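PDB 4RW0: lipolytic protein G-D-S-L family from Veillonella parvula DSM 2008, which probably hydrolyses ester bonds of lipid or other acylated substrates. Local coordinates for residues G24-I33 with Y171-F182. Residues are numbered along the deposited sequence; the frame is centred on the assembly and turned at random.
With NA (sodium ion), chain D.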
loop_
_atom_site.group_PDB
_atom_site.type_symbol
_atom_site.label_atom_id
_atom_site.label_comp_id
_atom_site.label_asym_id
_atom_site.label_seq_id
_atom_site.Cartn_x
_atom_site.Cartn_y
_atom_site.Cartn_z
ATOM N N GLY A 24 -4.484 9.981 7.781
ATOM C CA GLY A 24 -4.033 8.762 7.107
ATOM C C GLY A 24 -2.728 9.061 6.428
ATOM O O GLY A 24 -2.406 10.235 6.113
ATOM N N TRP A 25 -1.928 8.051 6.145
ATOM C CA TRP A 25 -0.610 8.305 5.600
ATOM C C TRP A 25 -0.581 8.964 4.241
ATOM O O TRP A 25 0.304 9.751 3.936
ATOM C CB TRP A 25 0.272 7.037 5.573
ATOM C CG TRP A 25 -0.159 5.921 4.618
ATOM C CD1 TRP A 25 -1.058 4.909 4.865
ATOM C CD2 TRP A 25 0.232 5.782 3.253
ATOM N NE1 TRP A 25 -1.221 4.134 3.703
ATOM C CE2 TRP A 25 -0.443 4.664 2.715
ATOM C CE3 TRP A 25 1.080 6.494 2.434
ATOM C CZ2 TRP A 25 -0.216 4.214 1.408
ATOM C CZ3 TRP A 25 1.256 6.092 1.153
ATOM C CH2 TRP A 25 0.600 4.953 0.639
ATOM N N VAL A 26 -1.565 8.678 3.407
ATOM C CA VAL A 26 -1.591 9.327 2.075
ATOM C C VAL A 26 -1.787 10.816 2.181
ATOM O O VAL A 26 -1.110 11.625 1.524
ATOM C CB VAL A 26 -2.691 8.685 1.164
ATOM C CG1 VAL A 26 -2.814 9.417 -0.186
ATOM C CG2 VAL A 26 -2.394 7.209 0.949
ATOM N N GLU A 27 -2.634 11.157 3.103
ATOM C CA GLU A 27 -2.923 12.521 3.241
ATOM C C GLU A 27 -1.812 13.338 3.882
ATOM O O GLU A 27 -1.582 14.485 3.502
ATOM C CB GLU A 27 -4.257 12.642 3.983
ATOM C CG GLU A 27 -5.484 12.341 3.117
ATOM C CD GLU A 27 -5.707 10.857 2.833
ATOM O OE1 GLU A 27 -5.349 10.014 3.684
ATOM O OE2 GLU A 27 -6.247 10.531 1.750
ATOM N N ILE A 28 -1.124 12.732 4.840
ATOM C CA ILE A 28 0.109 13.301 5.414
ATOM C C ILE A 28 1.119 13.550 4.299
ATOM O O ILE A 28 1.719 14.628 4.210
ATOM C CB ILE A 28 0.682 12.378 6.550
ATOM C CG1 ILE A 28 -0.294 12.386 7.718
ATOM C CG2 ILE A 28 1.995 12.932 7.008
ATOM C CD1 ILE A 28 0.040 11.396 8.815
ATOM N N CYS A 29 1.277 12.585 3.408
ATOM C CA CYS A 29 2.217 12.752 2.334
ATOM C C CYS A 29 1.799 13.901 1.422
ATOM O O CYS A 29 2.620 14.743 1.042
ATOM C CB CYS A 29 2.423 11.511 1.518
ATOM S SG CYS A 29 3.218 10.152 2.321
ATOM N N ASP A 30 0.516 14.003 1.140
ATOM C CA ASP A 30 0.067 15.034 0.251
ATOM C C ASP A 30 0.314 16.466 0.831
ATOM O O ASP A 30 0.602 17.437 0.054
ATOM C CB ASP A 30 -1.425 14.885 0.002
ATOM C CG ASP A 30 -1.925 15.818 -1.102
ATOM O OD1 ASP A 30 -1.715 15.603 -2.274
ATOM O OD2 ASP A 30 -2.547 16.791 -0.789
ATOM N N ALA A 31 0.169 16.558 2.161
ATOM C CA ALA A 31 0.369 17.821 2.871
ATOM C C ALA A 31 1.847 18.091 3.000
ATOM O O ALA A 31 2.250 19.247 3.226
ATOM C CB ALA A 31 -0.297 17.793 4.250
ATOM N N SER A 32 2.688 17.082 2.851
ATOM C CA SER A 32 4.122 17.307 3.003
ATOM C C SER A 32 4.857 17.640 1.741
ATOM O O SER A 32 5.980 18.095 1.823
ATOM C CB SER A 32 4.816 16.071 3.580
ATOM O OG SER A 32 4.150 15.686 4.774
ATOM N N ILE A 33 4.304 17.383 0.566
ATOM C CA ILE A 33 5.009 17.656 -0.700
ATOM C C ILE A 33 4.170 18.608 -1.543
ATOM O O ILE A 33 3.009 18.337 -1.881
ATOM C CB ILE A 33 5.251 16.413 -1.527
ATOM C CG1 ILE A 33 6.028 15.404 -0.734
ATOM C CG2 ILE A 33 6.129 16.745 -2.720
ATOM C CD1 ILE A 33 6.172 14.056 -1.418
ATOM N N TYR A 171 0.167 5.553 11.417
ATOM C CA TYR A 171 0.038 6.254 10.106
ATOM C C TYR A 171 1.119 7.320 9.911
ATOM O O TYR A 171 1.630 7.486 8.787
ATOM C CB TYR A 171 -1.354 6.836 9.964
ATOM C CG TYR A 171 -2.448 5.828 9.580
ATOM C CD1 TYR A 171 -2.267 5.042 8.488
ATOM C CD2 TYR A 171 -3.621 5.687 10.294
ATOM C CE1 TYR A 171 -3.210 4.091 8.126
ATOM C CE2 TYR A 171 -4.634 4.765 9.929
ATOM C CZ TYR A 171 -4.406 3.971 8.826
ATOM O OH TYR A 171 -5.313 3.053 8.326
ATOM N N ARG A 172 1.550 8.025 10.996
ATOM C CA ARG A 172 2.638 8.985 10.823
ATOM C C ARG A 172 3.931 8.271 10.412
ATOM O O ARG A 172 4.607 8.706 9.456
ATOM C CB ARG A 172 2.882 9.822 12.078
ATOM C CG ARG A 172 1.758 10.730 12.456
ATOM C CD ARG A 172 2.238 11.792 13.461
ATOM N NE ARG A 172 2.636 11.183 14.728
ATOM C CZ ARG A 172 1.841 10.853 15.718
ATOM N NH1 ARG A 172 0.541 11.140 15.709
ATOM N NH2 ARG A 172 2.368 10.323 16.822
ATOM N N LEU A 173 4.264 7.164 11.095
ATOM C CA LEU A 173 5.486 6.437 10.785
ATOM C C LEU A 173 5.465 5.893 9.342
ATOM O O LEU A 173 6.459 5.917 8.638
ATOM C CB LEU A 173 5.710 5.303 11.772
ATOM C CG LEU A 173 6.001 5.758 13.232
ATOM C CD1 LEU A 173 6.147 4.584 14.205
ATOM C CD2 LEU A 173 7.235 6.624 13.310
HETATM N N MSE A 174 4.292 5.461 8.893
HETATM C CA MSE A 174 4.146 4.971 7.500
HETATM C C MSE A 174 4.362 6.095 6.560
HETATM O O MSE A 174 5.045 5.939 5.608
HETATM C CB MSE A 174 2.755 4.320 7.338
HETATM C CG MSE A 174 2.576 2.978 7.978
HETATM SE SE MSE A 174 0.718 2.325 7.713
HETATM C CE MSE A 174 0.742 1.886 5.775
ATOM N N ALA A 175 3.824 7.273 6.856
ATOM C CA ALA A 175 3.978 8.449 5.976
ATOM C C ALA A 175 5.452 8.806 5.811
ATOM O O ALA A 175 5.900 9.050 4.717
ATOM C CB ALA A 175 3.220 9.664 6.566
ATOM N N TYR A 176 6.186 8.815 6.909
ATOM C CA TYR A 176 7.652 9.078 6.851
ATOM C C TYR A 176 8.362 8.080 5.994
ATOM O O TYR A 176 9.187 8.447 5.125
ATOM C CB TYR A 176 8.297 9.170 8.246
ATOM C CG TYR A 176 7.573 10.035 9.214
ATOM C CD1 TYR A 176 6.914 11.163 8.811
ATOM C CD2 TYR A 176 7.619 9.774 10.562
ATOM C CE1 TYR A 176 6.236 11.979 9.707
ATOM C CE2 TYR A 176 6.981 10.587 11.471
ATOM C CZ TYR A 176 6.277 11.666 11.030
ATOM O OH TYR A 176 5.613 12.477 11.934
ATOM N N LYS A 177 8.014 6.830 6.163
ATOM C CA LYS A 177 8.658 5.804 5.362
ATOM C C LYS A 177 8.283 5.951 3.877
ATOM O O LYS A 177 9.136 5.823 3.046
ATOM C CB LYS A 177 8.212 4.452 5.834
ATOM C CG LYS A 177 8.879 3.293 5.138
ATOM C CD LYS A 177 10.388 3.276 5.393
ATOM C CE LYS A 177 10.897 1.869 5.242
ATOM N NZ LYS A 177 12.299 1.842 5.727
ATOM N N ALA A 178 7.029 6.317 3.562
ATOM C CA ALA A 178 6.610 6.523 2.120
ATOM C C ALA A 178 7.297 7.743 1.531
ATOM O O ALA A 178 7.710 7.763 0.371
ATOM C CB ALA A 178 5.092 6.746 2.071
ATOM N N LEU A 179 7.467 8.776 2.341
ATOM C CA LEU A 179 8.192 9.950 1.920
ATOM C C LEU A 179 9.666 9.742 1.550
ATOM O O LEU A 179 10.212 10.499 0.742
ATOM C CB LEU A 179 8.060 11.085 2.942
ATOM C CG LEU A 179 6.667 11.762 3.084
ATOM C CD1 LEU A 179 6.610 12.720 4.278
ATOM C CD2 LEU A 179 6.353 12.508 1.833
ATOM N N GLU A 180 10.279 8.686 2.033
ATOM C CA GLU A 180 11.627 8.398 1.616
ATOM C C GLU A 180 11.631 8.053 0.123
ATOM O O GLU A 180 12.603 8.340 -0.539
ATOM C CB GLU A 180 12.230 7.263 2.382
ATOM C CG GLU A 180 12.433 7.524 3.881
ATOM C CD GLU A 180 12.926 6.237 4.630
ATOM O OE1 GLU A 180 13.650 5.420 4.021
ATOM O OE2 GLU A 180 12.540 6.000 5.815
ATOM N N VAL A 181 10.531 7.510 -0.402
ATOM C CA VAL A 181 10.420 7.179 -1.856
ATOM C C VAL A 181 9.831 8.317 -2.600
ATOM O O VAL A 181 10.409 8.778 -3.603
ATOM C CB VAL A 181 9.536 5.944 -2.032
ATOM C CG1 VAL A 181 9.024 5.786 -3.487
ATOM C CG2 VAL A 181 10.265 4.717 -1.573
ATOM N N PHE A 182 8.712 8.885 -2.112
ATOM C CA PHE A 182 7.997 9.910 -2.873
ATOM C C PHE A 182 8.769 11.196 -3.064
ATOM O O PHE A 182 8.568 11.906 -4.057
ATOM C CB PHE A 182 6.625 10.297 -2.264
ATOM C CG PHE A 182 5.617 9.177 -2.200
ATOM C CD1 PHE A 182 5.490 8.243 -3.230
ATOM C CD2 PHE A 182 4.739 9.112 -1.151
ATOM C CE1 PHE A 182 4.519 7.244 -3.159
ATOM C CE2 PHE A 182 3.787 8.095 -1.059
ATOM C CZ PHE A 182 3.691 7.165 -2.072
HETATM NA NA NA D . 0.752 18.031 -2.312
#
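Trp25 enters helix 171-182 as a knob among Tyr171, Met174, Ala175 and Ala178. With CG between the backbone N and the carbonyl carbon (chi1 67°), the indole lies between Tyr171 and Phe182, a span that suits so broad a side chain. At one end its CZ3 edge meets Phe182 CE2 at 3.9 Å. At the other, Trp25 CD1 is 3.8 Å from Tyr171 CD1. Met174, present as selenomethionine, brings CE to 3.6 Å from Trp25 NE1, its selenium lying obliquely off the five-membered ring. The buried NE1 is satisfied by the carbonyl of Ile13.

Alanine suits the crossing, where a short methyl lets the backbones approach: Trp25 CA is 4.6 Å from Ala175 CA, the axes crossing at -52°. Ile28 CG2 packs on Ala175 CB at 3.5 Å. Cys29, a compact second knob, sets SG at the Phe182 ring edge, and Ile33 CD1 meets Leu179 CD2 at 3.6 Å.

Toward solvent the fit thins: Ile28 CD1 only grazes Arg172, and exposed Ser32 bonds back to Ile28 O. Beyond, Asp30 O and Ile33 O bind sodium with Val36 O.

Helix 25-32 lies on strand 36-40 and helix 168-182 reaches strand 141-143, within the alpha/beta/alpha fold of SGNH hydrolases. No hydrogen bond joins them, so the fit probably depends on shape rather than on directional bonds.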